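Local structure of serpin-12 (Manduca sexta, 6CJ7) at residues Lys94-Phe100 against Trp141-Asn147; Arg189-Leu193 against Ala355-Phe359; Lys211-His215 against Phe260-Pro264. The protein probably inhibits serine proteases as a serpin and controls the prophenoloxidase activation system in the larval hemolymph of the insect. All coordinates share one frame. Residue numbers count along the deposited sequence, not the author numbering.

Contact 1: Lys94-Phe100 against Trp141-Asn147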
ATOM      1  N   LYS A  94      -2.207   6.010   9.048  1.00 19.81           N
ATOM      2  CA  LYS A  94      -2.193   7.402   8.620  1.00 22.19           C
ATOM      3  C   LYS A  94      -2.112   7.438   7.104  1.00 18.80           C
ATOM      4  O   LYS A  94      -1.213   6.833   6.514  1.00 22.18           O
ATOM      5  CB  LYS A  94      -1.018   8.175   9.226  1.00 23.22           C
ATOM      6  CG  LYS A  94      -1.048   8.326  10.731  1.00 28.50           C
ATOM      7  CD  LYS A  94      -2.169   9.250  11.158  1.00 36.56           C
ATOM      8  CE  LYS A  94      -2.112   9.545  12.645  1.00 46.81           C
ATOM      9  NZ  LYS A  94      -3.157  10.536  13.033  1.00 51.58           N
ATOM     10  N   THR A  95      -3.056   8.132   6.475  1.00 19.52           N
ATOM     11  CA  THR A  95      -3.053   8.255   5.027  1.00 23.48           C
ATOM     12  C   THR A  95      -2.910   9.720   4.652  1.00 26.37           C
ATOM     13  O   THR A  95      -3.373  10.614   5.369  1.00 28.78           O
ATOM     14  CB  THR A  95      -4.319   7.675   4.392  1.00 25.95           C
ATOM     15  OG1 THR A  95      -5.470   8.326   4.941  1.00 26.80           O
ATOM     16  CG2 THR A  95      -4.410   6.177   4.648  1.00 26.29           C
ATOM     17  N   ALA A  96      -2.232   9.963   3.535  1.00 21.40           N
ATOM     18  CA  ALA A  96      -2.129  11.307   2.974  1.00 22.06           C
ATOM     19  C   ALA A  96      -2.391  11.214   1.477  1.00 20.29           C
ATOM     20  O   ALA A  96      -1.546  10.719   0.722  1.00 21.65           O
ATOM     21  CB  ALA A  96      -0.762  11.931   3.252  1.00 23.65           C
ATOM     22  N   ASN A  97      -3.564  11.686   1.055  1.00 20.28           N
ATOM     23  CA  ASN A  97      -3.966  11.684  -0.348  1.00 20.26           C
ATOM     24  C   ASN A  97      -4.202  13.122  -0.785  1.00 19.59           C
ATOM     25  O   ASN A  97      -4.882  13.877  -0.087  1.00 19.86           O
ATOM     26  CB  ASN A  97      -5.245  10.852  -0.558  1.00 19.33           C
ATOM     27  CG  ASN A  97      -5.157   9.469   0.078  1.00 21.21           C
ATOM     28  OD1 ASN A  97      -4.310   8.662  -0.303  1.00 22.79           O
ATOM     29  ND2 ASN A  97      -6.048   9.191   1.035  1.00 25.37           N
ATOM     30  N   ASN A  98      -3.635  13.512  -1.928  1.00 17.98           N
ATOM     31  CA  ASN A  98      -3.898  14.870  -2.402  1.00 20.13           C
ATOM     32  C   ASN A  98      -3.603  14.961  -3.890  1.00 18.08           C
ATOM     33  O   ASN A  98      -2.826  14.182  -4.449  1.00 19.40           O
ATOM     34  CB  ASN A  98      -3.056  15.906  -1.635  1.00 22.11           C
ATOM     35  CG  ASN A  98      -3.790  17.223  -1.391  1.00 24.74           C
ATOM     36  OD1 ASN A  98      -4.540  17.714  -2.243  1.00 23.02           O
ATOM     37  ND2 ASN A  98      -3.556  17.820  -0.224  1.00 24.55           N
ATOM     38  N   VAL A  99      -4.227  15.947  -4.525  1.00 18.54           N
ATOM     39  CA  VAL A  99      -3.966  16.299  -5.919  1.00 19.12           C
ATOM     40  C   VAL A  99      -3.528  17.757  -5.913  1.00 20.00           C
ATOM     41  O   VAL A  99      -4.323  18.646  -5.586  1.00 22.81           O
ATOM     42  CB  VAL A  99      -5.202  16.106  -6.810  1.00 21.44           C
ATOM     43  CG1 VAL A  99      -4.865  16.426  -8.274  1.00 22.48           C
ATOM     44  CG2 VAL A  99      -5.765  14.704  -6.685  1.00 21.05           C
ATOM     45  N   PHE A 100      -2.269  18.006  -6.262  1.00 20.30           N
ATOM     46  CA  PHE A 100      -1.720  19.353  -6.273  1.00 20.82           C
ATOM     47  C   PHE A 100      -1.784  19.867  -7.704  1.00 21.35           C
ATOM     48  O   PHE A 100      -1.019  19.425  -8.566  1.00 22.11           O
ATOM     49  CB  PHE A 100      -0.299  19.359  -5.717  1.00 22.53           C
ATOM     50  CG  PHE A 100      -0.234  18.989  -4.257  1.00 23.57           C
ATOM     51  CD1 PHE A 100       0.096  17.698  -3.863  1.00 22.82           C
ATOM     52  CD2 PHE A 100      -0.522  19.935  -3.280  1.00 25.82           C
ATOM     53  CE1 PHE A 100       0.146  17.349  -2.511  1.00 21.96           C
ATOM     54  CE2 PHE A 100      -0.480  19.596  -1.929  1.00 26.71           C
ATOM     55  CZ  PHE A 100      -0.144  18.302  -1.547  1.00 23.68           C
ATOM     56  N   TRP A 141       3.360  18.951   4.200  1.00 25.49           N
ATOM     57  CA  TRP A 141       1.979  18.518   4.374  1.00 27.92           C
ATOM     58  C   TRP A 141       1.899  17.004   4.540  1.00 26.90           C
ATOM     59  O   TRP A 141       1.194  16.504   5.426  1.00 26.41           O
ATOM     60  CB  TRP A 141       1.114  18.975   3.199  1.00 25.17           C
ATOM     61  CG  TRP A 141      -0.290  18.482   3.328  1.00 28.41           C
ATOM     62  CD1 TRP A 141      -1.293  19.043   4.069  1.00 31.64           C
ATOM     63  CD2 TRP A 141      -0.839  17.300   2.739  1.00 23.04           C
ATOM     64  NE1 TRP A 141      -2.437  18.289   3.964  1.00 30.69           N
ATOM     65  CE2 TRP A 141      -2.187  17.213   3.155  1.00 26.84           C
ATOM     66  CE3 TRP A 141      -0.327  16.308   1.896  1.00 24.16           C
ATOM     67  CZ2 TRP A 141      -3.022  16.170   2.767  1.00 24.92           C
ATOM     68  CZ3 TRP A 141      -1.166  15.274   1.502  1.00 25.46           C
ATOM     69  CH2 TRP A 141      -2.496  15.213   1.941  1.00 22.17           C
ATOM     70  N   ILE A 142       2.617  16.255   3.694  1.00 24.92           N
ATOM     71  CA  ILE A 142       2.629  14.796   3.833  1.00 25.92           C
ATOM     72  C   ILE A 142       3.140  14.400   5.210  1.00 28.33           C
ATOM     73  O   ILE A 142       2.547  13.555   5.889  1.00 27.27           O
ATOM     74  CB  ILE A 142       3.478  14.139   2.730  1.00 26.20           C
ATOM     75  CG1 ILE A 142       2.886  14.394   1.345  1.00 24.13           C
ATOM     76  CG2 ILE A 142       3.621  12.631   2.991  1.00 26.86           C
ATOM     77  CD1 ILE A 142       3.806  13.947   0.238  1.00 27.76           C
ATOM     78  N   ALA A 143       4.260  14.997   5.638  1.00 24.04           N
ATOM     79  CA  ALA A 143       4.804  14.668   6.952  1.00 27.58           C
ATOM     80  C   ALA A 143       3.802  14.971   8.061  1.00 30.54           C
ATOM     81  O   ALA A 143       3.694  14.211   9.032  1.00 30.07           O
ATOM     82  CB  ALA A 143       6.107  15.427   7.178  1.00 30.12           C
ATOM     83  N   SER A 144       3.049  16.070   7.926  1.00 30.10           N
ATOM     84  CA  SER A 144       2.064  16.429   8.941  1.00 33.96           C
ATOM     85  C   SER A 144       0.917  15.429   9.020  1.00 36.43           C
ATOM     86  O   SER A 144       0.247  15.352  10.054  1.00 38.81           O
ATOM     87  CB  SER A 144       1.509  17.831   8.670  1.00 33.23           C
ATOM     88  OG  SER A 144       0.641  17.839   7.550  1.00 32.85           O
ATOM     89  N   LYS A 145       0.685  14.661   7.960  1.00 29.49           N
ATOM     90  CA  LYS A 145      -0.408  13.703   7.901  1.00 31.01           C
ATOM     91  C   LYS A 145       0.019  12.281   8.233  1.00 29.41           C
ATOM     92  O   LYS A 145      -0.847  11.405   8.307  1.00 33.11           O
ATOM     93  CB  LYS A 145      -1.040  13.704   6.503  1.00 29.54           C
ATOM     94  CG  LYS A 145      -1.772  14.990   6.125  1.00 29.45           C
ATOM     95  CD  LYS A 145      -3.205  14.962   6.615  1.00 34.63           C
ATOM     96  CE  LYS A 145      -3.995  13.886   5.892  1.00 37.78           C
ATOM     97  NZ  LYS A 145      -5.315  13.639   6.529  1.00 43.28           N
ATOM     98  N   THR A 146       1.321  12.029   8.402  1.00 27.07           N
ATOM     99  CA  THR A 146       1.853  10.676   8.535  1.00 26.11           C
ATOM    100  C   THR A 146       2.747  10.536   9.763  1.00 28.79           C
ATOM    101  O   THR A 146       3.685   9.730   9.765  1.00 31.51           O
ATOM    102  CB  THR A 146       2.632  10.270   7.282  1.00 30.83           C
ATOM    103  OG1 THR A 146       3.718  11.190   7.079  1.00 29.29           O
ATOM    104  CG2 THR A 146       1.720  10.241   6.051  1.00 25.99           C
ATOM    105  N   ASN A 147       2.480  11.316  10.811  1.00 33.12           N
ATOM    106  CA  ASN A 147       3.280  11.276  12.039  1.00 33.95           C
ATOM    107  C   ASN A 147       4.767  11.487  11.739  1.00 33.85           C
ATOM    108  O   ASN A 147       5.644  10.881  12.357  1.00 36.16           O
ATOM    109  CB  ASN A 147       3.057   9.960  12.797  1.00 33.64           C
ATOM    110  CG  ASN A 147       1.730   9.924  13.547  1.00 37.49           C
ATOM    111  OD1 ASN A 147       1.471   8.992  14.325  1.00 42.39           O
ATOM    112  ND2 ASN A 147       0.887  10.928  13.325  1.00 38.42           N
TER
HETATM  113  O   HOH W   1      -6.069  11.466   5.520  1.00 32.05           O

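Contact 2: Arg189-Leu193 against Ala355-Phe359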
ATOM      1  N   ARG A 189      18.933 -14.311  15.587  1.00 31.81           N
ATOM      2  CA  ARG A 189      19.136 -15.563  14.872  1.00 34.75           C
ATOM      3  C   ARG A 189      19.480 -15.217  13.433  1.00 33.09           C
ATOM      4  O   ARG A 189      19.255 -14.094  12.989  1.00 29.52           O
ATOM      5  CB  ARG A 189      17.879 -16.453  14.917  1.00 34.78           C
ATOM      6  CG  ARG A 189      17.256 -16.609  16.289  1.00 35.56           C
ATOM      7  CD  ARG A 189      16.033 -17.512  16.231  1.00 39.07           C
ATOM      8  NE  ARG A 189      15.367 -17.631  17.524  1.00 40.31           N
ATOM      9  CZ  ARG A 189      15.588 -18.625  18.377  1.00 40.31           C
ATOM     10  NH1 ARG A 189      16.458 -19.580  18.065  1.00 44.96           N
ATOM     11  NH2 ARG A 189      14.944 -18.662  19.541  1.00 41.85           N
ATOM     12  N   ASN A 190      20.010 -16.182  12.691  1.00 32.45           N
ATOM     13  CA  ASN A 190      20.336 -15.901  11.302  1.00 33.67           C
ATOM     14  C   ASN A 190      19.103 -15.942  10.405  1.00 32.49           C
ATOM     15  O   ASN A 190      18.232 -16.806  10.537  1.00 36.99           O
ATOM     16  CB  ASN A 190      21.392 -16.866  10.783  1.00 38.34           C
ATOM     17  CG  ASN A 190      22.798 -16.341  11.007  1.00 48.74           C
ATOM     18  OD1 ASN A 190      23.037 -15.132  10.971  1.00 50.58           O
ATOM     19  ND2 ASN A 190      23.725 -17.239  11.261  1.00 48.85           N
ATOM     20  N   PHE A 191      19.032 -14.968   9.508  1.00 29.55           N
ATOM     21  CA  PHE A 191      18.082 -14.931   8.410  1.00 28.71           C
ATOM     22  C   PHE A 191      18.876 -15.225   7.141  1.00 34.34           C
ATOM     23  O   PHE A 191      19.954 -14.654   6.947  1.00 33.63           O
ATOM     24  CB  PHE A 191      17.425 -13.552   8.344  1.00 33.35           C
ATOM     25  CG  PHE A 191      16.382 -13.409   7.274  1.00 28.43           C
ATOM     26  CD1 PHE A 191      16.736 -13.177   5.956  1.00 26.49           C
ATOM     27  CD2 PHE A 191      15.037 -13.474   7.599  1.00 25.83           C
ATOM     28  CE1 PHE A 191      15.756 -13.024   4.976  1.00 25.80           C
ATOM     29  CE2 PHE A 191      14.064 -13.336   6.634  1.00 24.70           C
ATOM     30  CZ  PHE A 191      14.417 -13.102   5.314  1.00 24.90           C
ATOM     31  N   THR A 192      18.375 -16.130   6.300  1.00 32.38           N
ATOM     32  CA  THR A 192      19.085 -16.526   5.086  1.00 31.27           C
ATOM     33  C   THR A 192      18.437 -15.835   3.898  1.00 30.42           C
ATOM     34  O   THR A 192      17.265 -16.084   3.595  1.00 29.79           O
ATOM     35  CB  THR A 192      19.075 -18.041   4.876  1.00 32.73           C
ATOM     36  OG1 THR A 192      19.645 -18.689   6.021  1.00 36.97           O
ATOM     37  CG2 THR A 192      19.898 -18.408   3.630  1.00 36.04           C
ATOM     38  N   LEU A 193      19.198 -14.976   3.234  1.00 30.93           N
ATOM     39  CA  LEU A 193      18.690 -14.285   2.064  1.00 31.44           C
ATOM     40  C   LEU A 193      18.655 -15.232   0.871  1.00 31.75           C
ATOM     41  O   LEU A 193      19.325 -16.267   0.846  1.00 37.83           O
ATOM     42  CB  LEU A 193      19.558 -13.069   1.740  1.00 34.97           C
ATOM     43  CG  LEU A 193      19.474 -11.815   2.617  1.00 38.78           C
ATOM     44  CD1 LEU A 193      20.169 -12.014   3.948  1.00 43.85           C
ATOM     45  CD2 LEU A 193      20.087 -10.639   1.868  1.00 42.59           C
ATOM     46  N   ALA A 355      10.015 -17.589  10.073  1.00 27.10           N
ATOM     47  CA  ALA A 355      10.217 -16.749   8.893  1.00 24.81           C
ATOM     48  C   ALA A 355      11.659 -16.244   8.833  1.00 23.16           C
ATOM     49  O   ALA A 355      11.930 -15.047   8.936  1.00 25.52           O
ATOM     50  CB  ALA A 355       9.221 -15.594   8.899  1.00 26.24           C
ATOM     51  N   ASN A 356      12.586 -17.194   8.677  1.00 27.48           N
ATOM     52  CA  ASN A 356      14.020 -16.927   8.629  1.00 25.73           C
ATOM     53  C   ASN A 356      14.559 -16.985   7.203  1.00 25.31           C
ATOM     54  O   ASN A 356      15.746 -17.268   6.987  1.00 27.69           O
ATOM     55  CB  ASN A 356      14.778 -17.892   9.540  1.00 28.35           C
ATOM     56  CG  ASN A 356      14.643 -19.347   9.111  1.00 30.78           C
ATOM     57  OD1 ASN A 356      13.940 -19.672   8.155  1.00 31.85           O
ATOM     58  ND2 ASN A 356      15.328 -20.231   9.824  1.00 35.44           N
ATOM     59  N   LYS A 357      13.677 -16.751   6.246  1.00 25.94           N
ATOM     60  CA  LYS A 357      13.975 -16.722   4.824  1.00 27.20           C
ATOM     61  C   LYS A 357      12.930 -15.813   4.203  1.00 23.20           C
ATOM     62  O   LYS A 357      11.953 -15.444   4.868  1.00 23.04           O
ATOM     63  CB  LYS A 357      13.933 -18.128   4.215  1.00 28.19           C
ATOM     64  CG  LYS A 357      12.583 -18.801   4.284  1.00 33.47           C
ATOM     65  CD  LYS A 357      12.658 -20.197   3.687  1.00 43.20           C
ATOM     66  CE  LYS A 357      11.337 -20.929   3.829  1.00 50.43           C
ATOM     67  NZ  LYS A 357      11.288 -22.143   2.965  1.00 56.44           N
ATOM     68  N   PRO A 358      13.114 -15.404   2.945  1.00 23.73           N
ATOM     69  CA  PRO A 358      12.180 -14.436   2.352  1.00 22.79           C
ATOM     70  C   PRO A 358      10.714 -14.868   2.418  1.00 23.67           C
ATOM     71  O   PRO A 358      10.373 -16.041   2.233  1.00 24.46           O
ATOM     72  CB  PRO A 358      12.673 -14.331   0.900  1.00 21.45           C
ATOM     73  CG  PRO A 358      14.104 -14.525   1.019  1.00 24.43           C
ATOM     74  CD  PRO A 358      14.303 -15.597   2.091  1.00 23.67           C
ATOM     75  N   PHE A 359       9.845 -13.892   2.669  1.00 22.10           N
ATOM     76  CA  PHE A 359       8.432 -14.157   2.910  1.00 21.45           C
ATOM     77  C   PHE A 359       7.608 -12.964   2.461  1.00 22.88           C
ATOM     78  O   PHE A 359       8.141 -11.891   2.170  1.00 20.41           O
ATOM     79  CB  PHE A 359       8.157 -14.479   4.393  1.00 22.75           C
ATOM     80  CG  PHE A 359       8.480 -13.345   5.337  1.00 20.68           C
ATOM     81  CD1 PHE A 359       9.751 -13.236   5.890  1.00 22.47           C
ATOM     82  CD2 PHE A 359       7.510 -12.436   5.713  1.00 25.14           C
ATOM     83  CE1 PHE A 359      10.054 -12.209   6.774  1.00 23.99           C
ATOM     84  CE2 PHE A 359       7.801 -11.401   6.586  1.00 24.85           C
ATOM     85  CZ  PHE A 359       9.073 -11.288   7.122  1.00 24.68           C
TER
HETATM   86  O   HOH W   2      16.822 -18.697  12.146  1.00 49.64           O
HETATM   87  O   HOH W   3      17.797 -19.118   7.695  1.00 41.03           O

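Contact 3: Lys211-His215 against Phe260-Pro264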
ATOM      1  N   LYS A 211      -5.133 -18.368  13.630  1.00 25.29           N
ATOM      2  CA  LYS A 211      -5.606 -18.862  12.349  1.00 26.34           C
ATOM      3  C   LYS A 211      -4.393 -19.119  11.455  1.00 24.50           C
ATOM      4  O   LYS A 211      -3.580 -18.220  11.217  1.00 26.52           O
ATOM      5  CB  LYS A 211      -6.571 -17.856  11.717  1.00 27.02           C
ATOM      6  CG  LYS A 211      -7.760 -17.487  12.645  1.00 26.20           C
ATOM      7  CD  LYS A 211      -8.783 -16.611  11.927  1.00 31.75           C
ATOM      8  CE  LYS A 211      -8.323 -15.160  11.795  1.00 34.06           C
ATOM      9  NZ  LYS A 211      -7.811 -14.480  13.024  1.00 32.92           N
ATOM     10  N   ALA A 212      -4.251 -20.357  10.995  1.00 26.63           N
ATOM     11  CA  ALA A 212      -3.031 -20.750  10.305  1.00 27.84           C
ATOM     12  C   ALA A 212      -3.288 -22.029   9.530  1.00 30.67           C
ATOM     13  O   ALA A 212      -4.247 -22.757   9.793  1.00 31.61           O
ATOM     14  CB  ALA A 212      -1.865 -20.949  11.282  1.00 29.93           C
ATOM     15  N   GLY A 213      -2.413 -22.291   8.569  1.00 30.46           N
ATOM     16  CA  GLY A 213      -2.522 -23.510   7.796  1.00 33.09           C
ATOM     17  C   GLY A 213      -1.453 -23.550   6.730  1.00 34.55           C
ATOM     18  O   GLY A 213      -0.501 -22.770   6.746  1.00 33.66           O
ATOM     19  N   THR A 214      -1.616 -24.494   5.811  1.00 39.79           N
ATOM     20  CA  THR A 214      -0.752 -24.627   4.646  1.00 38.73           C
ATOM     21  C   THR A 214      -1.623 -24.508   3.409  1.00 44.46           C
ATOM     22  O   THR A 214      -2.559 -25.296   3.232  1.00 50.92           O
ATOM     23  CB  THR A 214      -0.006 -25.963   4.647  1.00 45.69           C
ATOM     24  OG1 THR A 214       0.744 -26.098   5.861  1.00 50.20           O
ATOM     25  CG2 THR A 214       0.942 -26.036   3.461  1.00 45.21           C
ATOM     26  N   HIS A 215      -1.321 -23.530   2.561  1.00 45.23           N
ATOM     27  CA  HIS A 215      -2.039 -23.351   1.301  1.00 48.23           C
ATOM     28  C   HIS A 215      -1.295 -24.130   0.224  1.00 50.66           C
ATOM     29  O   HIS A 215      -0.299 -23.652  -0.326  1.00 46.19           O
ATOM     30  CB  HIS A 215      -2.153 -21.873   0.951  1.00 46.74           C
ATOM     31  CG  HIS A 215      -3.174 -21.583  -0.104  1.00 57.28           C
ATOM     32  ND1 HIS A 215      -4.483 -22.006  -0.007  1.00 63.02           N
ATOM     33  CD2 HIS A 215      -3.080 -20.919  -1.281  1.00 58.23           C
ATOM     34  CE1 HIS A 215      -5.152 -21.609  -1.073  1.00 62.31           C
ATOM     35  NE2 HIS A 215      -4.322 -20.951  -1.865  1.00 62.99           N
ATOM     36  N   PHE A 260      -7.956 -17.025   3.959  1.00 28.82           N
ATOM     37  CA  PHE A 260      -7.095 -17.337   5.095  1.00 30.00           C
ATOM     38  C   PHE A 260      -7.705 -16.863   6.409  1.00 30.64           C
ATOM     39  O   PHE A 260      -7.397 -17.417   7.469  1.00 30.02           O
ATOM     40  CB  PHE A 260      -5.712 -16.710   4.894  1.00 25.43           C
ATOM     41  CG  PHE A 260      -4.948 -17.272   3.722  1.00 28.68           C
ATOM     42  CD1 PHE A 260      -5.233 -18.530   3.215  1.00 29.97           C
ATOM     43  CD2 PHE A 260      -3.940 -16.533   3.130  1.00 28.24           C
ATOM     44  CE1 PHE A 260      -4.520 -19.038   2.131  1.00 30.87           C
ATOM     45  CE2 PHE A 260      -3.229 -17.026   2.042  1.00 26.55           C
ATOM     46  CZ  PHE A 260      -3.515 -18.280   1.550  1.00 29.45           C
ATOM     47  N   LEU A 261      -8.570 -15.845   6.364  1.00 30.85           N
ATOM     48  CA  LEU A 261      -9.253 -15.389   7.569  1.00 32.93           C
ATOM     49  C   LEU A 261     -10.273 -16.401   8.078  1.00 34.74           C
ATOM     50  O   LEU A 261     -10.773 -16.246   9.200  1.00 33.77           O
ATOM     51  CB  LEU A 261      -9.933 -14.039   7.310  1.00 29.62           C
ATOM     52  CG  LEU A 261      -9.068 -12.780   7.145  1.00 32.96           C
ATOM     53  CD1 LEU A 261      -7.930 -12.746   8.149  1.00 39.72           C
ATOM     54  CD2 LEU A 261      -8.520 -12.638   5.723  1.00 33.04           C
ATOM     55  N   ASP A 262     -10.586 -17.434   7.297  1.00 32.42           N
ATOM     56  CA  ASP A 262     -11.490 -18.494   7.721  1.00 31.09           C
ATOM     57  C   ASP A 262     -10.756 -19.740   8.197  1.00 31.08           C
ATOM     58  O   ASP A 262     -11.406 -20.735   8.535  1.00 38.17           O
ATOM     59  CB  ASP A 262     -12.441 -18.864   6.579  1.00 38.42           C
ATOM     60  CG  ASP A 262     -13.317 -17.709   6.159  1.00 49.08           C
ATOM     61  OD1 ASP A 262     -13.710 -16.918   7.042  1.00 48.41           O
ATOM     62  OD2 ASP A 262     -13.607 -17.588   4.949  1.00 54.83           O
ATOM     63  N   LEU A 263      -9.427 -19.710   8.229  1.00 30.79           N
ATOM     64  CA  LEU A 263      -8.672 -20.864   8.690  1.00 34.22           C
ATOM     65  C   LEU A 263      -8.947 -21.112  10.171  1.00 34.01           C
ATOM     66  O   LEU A 263      -9.078 -20.159  10.949  1.00 32.73           O
ATOM     67  CB  LEU A 263      -7.177 -20.650   8.469  1.00 33.27           C
ATOM     68  CG  LEU A 263      -6.669 -20.718   7.031  1.00 32.20           C
ATOM     69  CD1 LEU A 263      -5.252 -20.180   6.954  1.00 34.67           C
ATOM     70  CD2 LEU A 263      -6.738 -22.157   6.532  1.00 37.16           C
ATOM     71  N   PRO A 264      -9.035 -22.374  10.593  1.00 37.61           N
ATOM     72  CA  PRO A 264      -9.271 -22.649  12.004  1.00 40.43           C
ATOM     73  C   PRO A 264      -8.033 -22.330  12.819  1.00 37.36           C
ATOM     74  O   PRO A 264      -6.906 -22.343  12.295  1.00 34.62           O
ATOM     75  CB  PRO A 264      -9.581 -24.156  12.021  1.00 43.88           C
ATOM     76  CG  PRO A 264      -8.776 -24.685  10.891  1.00 46.91           C
ATOM     77  CD  PRO A 264      -8.812 -23.610   9.821  1.00 41.71           C
TER

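Contact 1: Lys94-Phe100 against Trp141-Asn147
Here the C-terminal end of helix 131-145, helix F of the serpin fold, lies on strand 92-102 of the large central beta-sheet, sheet A. The short axes pass 7.9 Å apart at 151°, so helix and strand run roughly antiparallel. The first large contact is Trp141, whose indole stands on the strand: Asn98 ND2 sits over one of its faces, 3.5 Å from Trp141 CZ2, and the edge of Phe100 points at the six-membered ring in an offset edge-to-face pair, with centroids 5.9 Å apart and planes at 81°. The Asn98 amide also hydrogen-bonds Thr124 of the next strand. Ile142 contributes CG2, 4.4 Å from Ala96 CB, and also touches Ile150 in the loop beyond. Ala96 is the small residue over which the helix settles, its CB 3.8 Å from Trp141 CZ3 and 3.7 Å from Lys145 CB. Lys145 bends across the strand through three successive m rotamers, and its NZ reaches a water that gives a hydrogen bond to Thr95 O, so this polar link is indirect. At Thr146 the chain has left the helix; its OG1 donates to Ile142 O and accepts from Ile150 N, tying the exit to the last turn. Asn147 follows, and its amide meets the aliphatic end of Lys94, Lys94 CE lying 3.4 Å from Asn147 ND2.

Contact 2: Arg189-Leu193 against Ala355-Phe359
Phe191 takes the t rotamer, which lays its ring flat over the backbone joining Asn356 to Lys357: Phe191 CD2 is 3.6 Å from Asn356 C, and CZ is 3.3 Å from Lys357 C. Along the ring's edge come Ala355 O, 3.6 Å from Phe191 CE2 and with no hydrogen-bond partner in the model, and the rim of Phe359, whose CE1 is 4.2 Å from the same CE2. The p rotamer of Phe359 brings its ring back toward Phe191. Pro358 completes the apolar cluster, its CD 4.1 Å from Phe191 CZ and 3.4 Å from Thr192 O. One nearly straight hydrogen bond joins the backbones, Thr192 N to Asn356 O at 2.9 Å, supported by a CA-H...O contact of 3.6 Å from Lys357 CA to Thr192 O. Asn356, in the p rotamer, directs ND2 to a water bonded to Asn190 O, while Thr192, at m, places OG1 2.5 Å from a second water that donates to Asn356 O. Lys357 points away overall, though its CB still touches the other segment; the otherwise extended side chain then carries NZ to Pro239 O. Strand 187-192 is an edge strand of serpin sheet C, and the contact joins it to the connection by which the chain leaves strand 351-354 for strand 359-365 of sheet B, a crossing between sheets C and B characteristic of the serpin fold.

Contact 3: Lys211-His215 against Phe260-Pro264
This is a side-chain contact, without hydrogen bonds between its segments, at the corner where one long serpin strand passes from sheet C into sheet B. The chain bends at Lys211, and beside the bend runs the loop that leads from helix 254-260 into strand 265-282. That loop begins with a type I beta turn from Phe260 to Leu263, closed by Leu263 N to Phe260 O at 3.2 Å. The aliphatic part of Lys211 lies along the turn's carbonyls, with Lys211 CD 3.4 Å from Leu261 O and Lys211 CG 3.4 Å from Leu263 O. Past the corner, Leu263 points its side chain at the backbone: its CD1 is 3.7 Å from Ala212 C and 3.9 Å from Gly213 N. Leu263 leaves little room beside Gly213; a CB modelled on the glycine would sit 3.3 Å from Leu263 CD2. Farther along, the edge of Phe260 meets the face of His215 in an edge-to-face pair, centroids 5.0 Å apart and planes at 78°, with Phe260 CE1 3.6 Å from His215 CG. Beneath the turn lie the next strands of sheet B. Lys211 and Gly213 share backbone hydrogen bonds with Val224 and Val222 of strand 220-226; Phe260 packs on Val222, on Ile235 of strand 232-239 and on Leu252 after helix 245-251, and Leu261 rests on Val224 and Ile235.

From the N terminus, contact 1 comes first: strand 92-102 and helix 131-145 close a loop of 40 residues that holds helix 109-118 and strand 123-126, finished before contact 2 opens. Contact 2 waits 161 residues for its partner, and within that span contact 3 opens and closes; none cross. Contacts 2 and 3 sit about 22 Å apart between centres, their first segments on neighbouring strands 187-192 and 198-215: contact 2 ties the edge of sheet C to the connection into sheet B, contact 3 a sheet B strand to the loop after helix 254-260. Contact 1 lies beyond the chain's centre, its centre about 33 and 35 Å from theirs, joining helix F to sheet A.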